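Sulfur carrier protein ThiS (Escherichia coli, PDB 1ZUD) carries the sulfur that is donated to build the thiazole phosphate moiety of thiamine phosphate in thiamine diphosphate biosynthesis. Local coordinates at residues H19-L22 with E23-Q27; L34-Q38 with Q39-R43; M10-A13 with A14-V18. All blocks are in the same frame, centred on the assembly; numbering follows the deposited sequence. Where two conformers were deposited one is given.

Contact 1 (H19-L22 with E23-Q27); sequences HELL and EQLDQ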
loop_
_atom_site.group_PDB
_atom_site.type_symbol
_atom_site.label_atom_id
_atom_site.label_comp_id
_atom_site.label_asym_id
_atom_site.label_seq_id
_atom_site.Cartn_x
_atom_site.Cartn_y
_atom_site.Cartn_z
ATOM N N HIS D 19 -30.897 -5.282 13.341
ATOM C CA HIS D 19 -31.389 -6.567 12.853
ATOM C C HIS D 19 -32.626 -6.355 11.989
ATOM O O HIS D 19 -32.728 -6.900 10.882
ATOM C CB HIS D 19 -31.740 -7.516 14.049
ATOM C CG HIS D 19 -32.565 -8.703 13.666
ATOM N ND1 HIS D 19 -32.016 -9.873 13.170
ATOM C CD2 HIS D 19 -33.908 -8.879 13.634
ATOM C CE1 HIS D 19 -32.985 -10.707 12.839
ATOM N NE2 HIS D 19 -34.139 -10.130 13.107
ATOM N N GLU D 20 -33.589 -5.569 12.467
ATOM C CA GLU D 20 -34.808 -5.388 11.658
ATOM C C GLU D 20 -34.505 -4.713 10.318
ATOM O O GLU D 20 -35.085 -5.048 9.280
ATOM C CB GLU D 20 -35.841 -4.535 12.422
ATOM C CG GLU D 20 -36.170 -5.093 13.830
ATOM C CD GLU D 20 -37.191 -4.224 14.596
ATOM O OE1 GLU D 20 -36.903 -3.032 14.884
ATOM O OE2 GLU D 20 -38.289 -4.745 14.906
ATOM N N LEU D 21 -33.616 -3.728 10.344
ATOM C CA LEU D 21 -33.246 -3.065 9.092
ATOM C C LEU D 21 -32.577 -4.064 8.124
ATOM O O LEU D 21 -32.905 -4.092 6.938
ATOM C CB LEU D 21 -32.269 -1.901 9.364
ATOM C CG LEU D 21 -31.770 -1.200 8.091
ATOM C CD1 LEU D 21 -32.972 -0.618 7.381
ATOM C CD2 LEU D 21 -30.765 -0.119 8.401
ATOM N N LEU D 22 -31.646 -4.884 8.614
ATOM C CA LEU D 22 -30.959 -5.828 7.711
ATOM C C LEU D 22 -31.988 -6.812 7.140
ATOM O O LEU D 22 -31.914 -7.212 5.971
ATOM C CB LEU D 22 -29.810 -6.567 8.455
ATOM C CG LEU D 22 -28.695 -5.615 8.965
ATOM C CD1 LEU D 22 -27.581 -6.411 9.630
ATOM C CD2 LEU D 22 -28.132 -4.791 7.784
ATOM N N GLU D 23 -32.964 -7.172 7.961
ATOM C CA GLU D 23 -34.037 -8.084 7.549
ATOM C C GLU D 23 -34.865 -7.441 6.441
ATOM O O GLU D 23 -35.186 -8.087 5.430
ATOM C CB GLU D 23 -34.960 -8.416 8.734
ATOM C CG GLU D 23 -34.393 -9.432 9.700
ATOM C CD GLU D 23 -34.333 -10.837 9.100
ATOM O OE1 GLU D 23 -35.370 -11.555 9.096
ATOM O OE2 GLU D 23 -33.250 -11.223 8.627
ATOM N N GLN D 24 -35.201 -6.169 6.630
ATOM C CA GLN D 24 -35.964 -5.425 5.616
ATOM C C GLN D 24 -35.199 -5.411 4.253
ATOM O O GLN D 24 -35.795 -5.624 3.193
ATOM C CB GLN D 24 -36.173 -3.994 6.091
ATOM C CG GLN D 24 -37.344 -3.293 5.447
ATOM C CD GLN D 24 -38.649 -4.101 5.561
ATOM O OE1 GLN D 24 -39.155 -4.615 4.568
ATOM N NE2 GLN D 24 -39.184 -4.219 6.781
ATOM N N LEU D 25 -33.883 -5.188 4.300
ATOM C CA LEU D 25 -33.014 -5.122 3.104
ATOM C C LEU D 25 -32.585 -6.479 2.586
ATOM O O LEU D 25 -31.790 -6.588 1.634
ATOM C CB LEU D 25 -31.767 -4.308 3.419
ATOM C CG LEU D 25 -31.998 -2.857 3.837
ATOM C CD1 LEU D 25 -30.657 -2.220 4.253
ATOM C CD2 LEU D 25 -32.651 -2.073 2.665
ATOM N N ASP D 26 -33.084 -7.521 3.243
ATOM C CA ASP D 26 -32.765 -8.886 2.833
ATOM C C ASP D 26 -31.256 -9.176 2.873
ATOM O O ASP D 26 -30.732 -9.898 2.026
ATOM C CB ASP D 26 -33.276 -9.119 1.409
ATOM C CG ASP D 26 -33.883 -10.473 1.234
ATOM O OD1 ASP D 26 -35.090 -10.626 1.552
ATOM O OD2 ASP D 26 -33.159 -11.384 0.786
ATOM N N GLN D 27 -30.555 -8.634 3.861
ATOM C CA GLN D 27 -29.103 -8.851 3.957
ATOM C C GLN D 27 -28.769 -10.001 4.903
ATOM O O GLN D 27 -29.375 -10.146 5.984
ATOM C CB GLN D 27 -28.419 -7.589 4.477
ATOM C CG GLN D 27 -28.445 -6.426 3.510
ATOM C CD GLN D 27 -27.800 -6.811 2.172
ATOM O OE1 GLN D 27 -26.685 -7.345 2.132
ATOM N NE2 GLN D 27 -28.512 -6.560 1.082
HETATM O O HOH W 1 -36.573 -10.568 11.831
#
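Glu23 lays its CG methylene over one face of the His19 imidazole, one helical turn back. CG lies 3.8 Å from the ring centroid and 26° off the ring normal, displaced toward the NE2 side of the rim, which meets the criterion for a CH-pi contact. The chi1 of His19 (165°) swings CG away from its own N and brings the ring beside Glu23, whose chain bends at chi2 (-70°) and sets its carboxylate nearly parallel to the imidazole. Their polar ends are joined by one water, which lies 2.8 Å from His19 NE2 and donates to Glu23 OE1. Leu21 CG and Leu25 CD1 make the apolar counterpart at 4.1 Å. Beneath these side chains, Glu23, Gln24 and Leu25 donate their backbone N-H groups to the carbonyls four residues earlier. The helix then ends in a Schellman motif: Asp26 takes positive phi, its N bonds to Glu23 O, and Gln27 N reaches Leu22 O at 2.9 Å. Leu21 faces Ile3 of strand 2-5, Met10 of strand 8-11 and Ile57 of strand 56-61, while Leu22 packs on Leu59 and Trp46, seating helix 18-24 against the sheet.

Contact 2 (L34-Q38 with Q39-R43); sequences LAINQ and QIVPR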
loop_
_atom_site.group_PDB
_atom_site.type_symbol
_atom_site.label_atom_id
_atom_site.label_comp_id
_atom_site.label_asym_id
_atom_site.label_seq_id
_atom_site.Cartn_x
_atom_site.Cartn_y
_atom_site.Cartn_z
ATOM N N LEU D 34 -20.697 -4.548 10.649
ATOM C CA LEU D 34 -21.408 -3.305 10.416
ATOM C C LEU D 34 -20.776 -2.134 11.208
ATOM O O LEU D 34 -20.328 -2.296 12.359
ATOM C CB LEU D 34 -22.900 -3.526 10.815
ATOM C CG LEU D 34 -23.790 -2.303 10.570
ATOM C CD1 LEU D 34 -24.903 -2.694 9.619
ATOM C CD2 LEU D 34 -24.301 -1.732 11.878
ATOM N N ALA D 35 -20.705 -0.966 10.574
ATOM C CA ALA D 35 -20.206 0.212 11.251
ATOM C C ALA D 35 -21.304 1.274 11.204
ATOM O O ALA D 35 -22.073 1.351 10.224
ATOM C CB ALA D 35 -18.983 0.751 10.568
ATOM N N ILE D 36 -21.406 2.071 12.261
ATOM C CA ILE D 36 -22.382 3.174 12.240
ATOM C C ILE D 36 -21.572 4.375 12.592
ATOM O O ILE D 36 -20.906 4.381 13.629
ATOM C CB ILE D 36 -23.552 2.994 13.271
ATOM C CG1 ILE D 36 -24.499 1.923 12.743
ATOM C CG2 ILE D 36 -24.345 4.354 13.461
ATOM C CD1 ILE D 36 -25.691 1.588 13.722
ATOM N N ASN D 37 -21.597 5.386 11.717
ATOM C CA ASN D 37 -20.824 6.576 11.986
ATOM C C ASN D 37 -19.373 6.228 12.260
ATOM O O ASN D 37 -18.769 6.705 13.207
ATOM C CB ASN D 37 -21.432 7.338 13.156
ATOM C CG ASN D 37 -22.846 7.788 12.841
ATOM O OD1 ASN D 37 -23.177 7.999 11.674
ATOM N ND2 ASN D 37 -23.693 7.913 13.868
ATOM N N GLN D 38 -18.837 5.346 11.425
ATOM C CA GLN D 38 -17.432 4.967 11.526
ATOM C C GLN D 38 -16.955 4.155 12.725
ATOM O O GLN D 38 -15.762 4.056 12.976
ATOM C CB GLN D 38 -16.566 6.217 11.309
ATOM C CG GLN D 38 -16.768 6.856 9.894
ATOM C CD GLN D 38 -18.057 7.699 9.752
ATOM O OE1 GLN D 38 -18.372 8.574 10.599
ATOM N NE2 GLN D 38 -18.802 7.448 8.667
ATOM N N GLN D 39 -17.882 3.532 13.447
ATOM C CA GLN D 39 -17.496 2.703 14.597
ATOM C C GLN D 39 -18.191 1.372 14.400
ATOM O O GLN D 39 -19.369 1.298 14.069
ATOM C CB GLN D 39 -17.922 3.392 15.905
ATOM C CG GLN D 39 -17.996 4.953 15.823
ATOM C CD GLN D 39 -16.664 5.717 16.032
ATOM O OE1 GLN D 39 -15.962 5.540 17.039
ATOM N NE2 GLN D 39 -16.342 6.605 15.086
ATOM N N ILE D 40 -17.440 0.308 14.550
ATOM C CA ILE D 40 -18.024 -1.013 14.434
ATOM C C ILE D 40 -19.062 -1.208 15.550
ATOM O O ILE D 40 -18.840 -0.787 16.673
ATOM C CB ILE D 40 -16.960 -2.099 14.651
ATOM C CG1 ILE D 40 -15.879 -1.959 13.548
ATOM C CG2 ILE D 40 -17.631 -3.508 14.647
ATOM C CD1 ILE D 40 -16.396 -2.320 12.161
ATOM N N VAL D 41 -20.155 -1.862 15.205
ATOM C CA VAL D 41 -21.208 -2.229 16.136
ATOM C C VAL D 41 -21.136 -3.771 16.144
ATOM O O VAL D 41 -21.509 -4.411 15.171
ATOM C CB VAL D 41 -22.615 -1.808 15.664
ATOM C CG1 VAL D 41 -23.635 -2.297 16.720
ATOM C CG2 VAL D 41 -22.715 -0.292 15.552
ATOM N N PRO D 42 -20.615 -4.369 17.223
ATOM C CA PRO D 42 -20.506 -5.830 17.306
ATOM C C PRO D 42 -21.849 -6.508 16.994
ATOM O O PRO D 42 -22.898 -6.090 17.460
ATOM C CB PRO D 42 -20.024 -6.061 18.739
ATOM C CG PRO D 42 -19.253 -4.834 19.067
ATOM C CD PRO D 42 -20.142 -3.732 18.487
ATOM N N ARG D 43 -21.792 -7.575 16.213
ATOM C CA ARG D 43 -22.977 -8.290 15.785
ATOM C C ARG D 43 -23.853 -8.707 16.951
ATOM O O ARG D 43 -25.067 -8.781 16.816
ATOM C CB ARG D 43 -22.576 -9.540 15.016
ATOM C CG ARG D 43 -23.537 -9.926 13.952
ATOM C CD ARG D 43 -22.711 -10.409 12.767
ATOM N NE ARG D 43 -22.708 -11.847 12.752
ATOM C CZ ARG D 43 -21.801 -12.601 12.130
ATOM N NH1 ARG D 43 -20.751 -12.069 11.419
ATOM N NH2 ARG D 43 -21.962 -13.912 12.241
HETATM O O HOH W 2 -20.011 -5.681 13.047
#
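Leu34 and Val41 run alongside each other in the same direction, with Leu34 CD2 4.1 Å from Val41 CB. Val41 also uses its CG2 branch, anti to its own carbonyl carbon, to cross Ile36 at CD1 (4.0 Å). On the other face, Ala35 CB meets Ile40 CD1 more distantly.

The backbone sets this register. Val41 N donates to Leu34 O at 2.9 Å and nearly straight (169°); Ile36 N donates to Gln39 O at 2.8 Å. The return bond from Gln39 N to Ile36 O approaches from above the carbonyl plane, where the chain reverses from Ile36 to Gln39. Asn37 and Gln38 both adopt left-handed helical phi/psi there, as in a type I' turn. In one of its two conformers Gln39 bends at chi2 (-84°), folding its amide back so that NE2 donates to Asn37 O at 3.1 Å, a bond that may hold only part of the time. It lies in both the carbonyl and amide planes.

Farther out, a water accepts from Leu34 N and can donate to Val41 O, a carbonyl that also receives Trp46 NE1. Asn37 binds Gln56 N and Asp55 through its amide, tying the turn to strand 56-61. Backbone bonds from Gln38 and Ile40 reach the neighbouring ThiF chain, and Arg43 forms a salt bridge with Asp176 of ThiF. Ile40 packs on Leu173 of ThiF, so the hairpin belongs to the ThiS-ThiF interface. Two antiparallel strands joined by a two-residue type I' turn make a classic tight beta hairpin, here at one margin of the ubiquitin-like sheet of ThiS.

Contact 3 (M10-A13 with A14-V18); sequences MQCA and AGQTV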
loop_
_atom_site.group_PDB
_atom_site.type_symbol
_atom_site.label_atom_id
_atom_site.label_comp_id
_atom_site.label_asym_id
_atom_site.label_seq_id
_atom_site.Cartn_x
_atom_site.Cartn_y
_atom_site.Cartn_z
ATOM N N MET D 10 -30.872 6.503 1.768
ATOM C CA MET D 10 -32.035 5.605 1.813
ATOM C C MET D 10 -32.986 6.006 2.941
ATOM O O MET D 10 -32.587 6.640 3.918
ATOM C CB MET D 10 -31.629 4.126 1.966
ATOM C CG MET D 10 -31.220 3.623 3.343
ATOM S SD MET D 10 -31.348 1.754 3.485
ATOM C CE MET D 10 -32.193 1.598 5.046
ATOM N N GLN D 11 -34.257 5.678 2.768
ATOM C CA GLN D 11 -35.256 5.993 3.783
ATOM C C GLN D 11 -35.596 4.698 4.473
ATOM O O GLN D 11 -35.596 3.654 3.844
ATOM C CB GLN D 11 -36.560 6.516 3.158
ATOM C CG GLN D 11 -36.496 7.872 2.492
ATOM C CD GLN D 11 -37.573 8.830 3.012
ATOM O OE1 GLN D 11 -37.448 9.408 4.107
ATOM N NE2 GLN D 11 -38.646 8.990 2.234
ATOM N N CYS D 12 -35.885 4.768 5.754
ATOM C CA CYS D 12 -36.302 3.588 6.512
ATOM C C CYS D 12 -37.086 4.092 7.732
ATOM O O CYS D 12 -36.967 5.263 8.111
ATOM C CB CYS D 12 -35.092 2.764 6.964
ATOM S SG CYS D 12 -34.012 3.586 8.152
ATOM N N ALA D 13 -37.883 3.217 8.337
ATOM C CA ALA D 13 -38.678 3.590 9.502
ATOM C C ALA D 13 -37.828 4.000 10.704
ATOM O O ALA D 13 -36.662 3.615 10.840
ATOM C CB ALA D 13 -39.613 2.403 9.910
ATOM N N ALA D 14 -38.418 4.802 11.575
ATOM C CA ALA D 14 -37.755 5.207 12.794
ATOM C C ALA D 14 -38.046 4.067 13.785
ATOM O O ALA D 14 -38.952 3.260 13.557
ATOM C CB ALA D 14 -38.342 6.504 13.306
ATOM N N GLY D 15 -37.280 4.009 14.873
ATOM C CA GLY D 15 -37.473 2.961 15.869
ATOM C C GLY D 15 -37.062 1.526 15.505
ATOM O O GLY D 15 -37.454 0.609 16.226
ATOM N N GLN D 16 -36.289 1.319 14.426
ATOM C CA GLN D 16 -35.874 -0.039 14.002
ATOM C C GLN D 16 -34.515 -0.447 14.536
ATOM O O GLN D 16 -33.631 0.381 14.689
ATOM C CB GLN D 16 -35.754 -0.154 12.493
ATOM C CG GLN D 16 -37.018 -0.097 11.678
ATOM C CD GLN D 16 -36.708 -0.314 10.192
ATOM O OE1 GLN D 16 -36.059 0.519 9.560
ATOM N NE2 GLN D 16 -37.149 -1.449 9.642
ATOM N N THR D 17 -34.315 -1.745 14.775
ATOM C CA THR D 17 -33.003 -2.168 15.267
ATOM C C THR D 17 -32.162 -2.498 14.013
ATOM O O THR D 17 -32.685 -2.611 12.923
ATOM C CB THR D 17 -33.080 -3.450 16.121
ATOM O OG1 THR D 17 -33.670 -4.483 15.317
ATOM C CG2 THR D 17 -33.984 -3.233 17.430
ATOM N N VAL D 18 -30.870 -2.650 14.193
ATOM C CA VAL D 18 -30.030 -3.024 13.052
ATOM C C VAL D 18 -30.537 -4.323 12.476
ATOM O O VAL D 18 -30.658 -4.455 11.271
ATOM C CB VAL D 18 -28.555 -3.169 13.494
ATOM C CG1 VAL D 18 -27.727 -3.782 12.366
ATOM C CG2 VAL D 18 -28.044 -1.811 13.940
HETATM O O HOH W 3 -34.719 2.873 12.732
HETATM O O HOH W 4 -37.367 0.326 6.802
#
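A bridging water joins Ala13 to Gln16, accepting from Gln16 N at 2.8 Å and lying 2.8 Å from Ala13 O, to which it can donate. A second water forms a further link between the same residues: it donates to Gln16 OE1 at 3.1 Å and accepts, weakly, from Ala13 N. The loop is thus spanned chiefly through two waters. Gln16 CG stands beside its backbone N, anti to the carbonyl carbon (chi1 -69°), and the chain continues extended (chi2 -177°), which carries the amide back across the loop. There CD lies 4.0 Å from Ala13 CB, and OE1 reaches Cys12 CB at 3.6 Å. Shortening Gln16 to an alanine is likely to cost the second water this acceptor and to open a gap beside Cys12 and Ala13. Gly15 makes the bend between Ala14 and Gln16, its phi of 71° being of the sign that favours glycine. At the far end Thr17 OG1 caps the backbone N of Glu20, and Glu20 OE1 accepts from Thr17 N, a capping box. Strand 8-11 thereby passes into helix 18-24, with Met10 and Cys12 packed on Ile3 of strand 2-5 and on Leu21, while Val18 packs on Leu34 and Ile36 of strand 32-36.

From the N terminus, contact 3 comes first and closes the loop between strand 8-11 and helix 18-24. Contact 1 follows on that helix and its C-terminal turn; contact 2 then closes the hairpin of strands 32-36 and 39-40. The three run in series, so none encloses or crosses another. Contacts 3 and 1 have centres about 10 Å apart and share a seam: Leu21 CD1 lies 3.9 Å from Gln16 OE1. Contact 2 stands across the chain's centre from both, yet the core joins them, with Leu22 CD2 4.3 Å from Leu34 CD1 and Val18 CG1 4.0 Å from Leu34 CD2. The helix thus ties edge strand 8-11 to the hairpin.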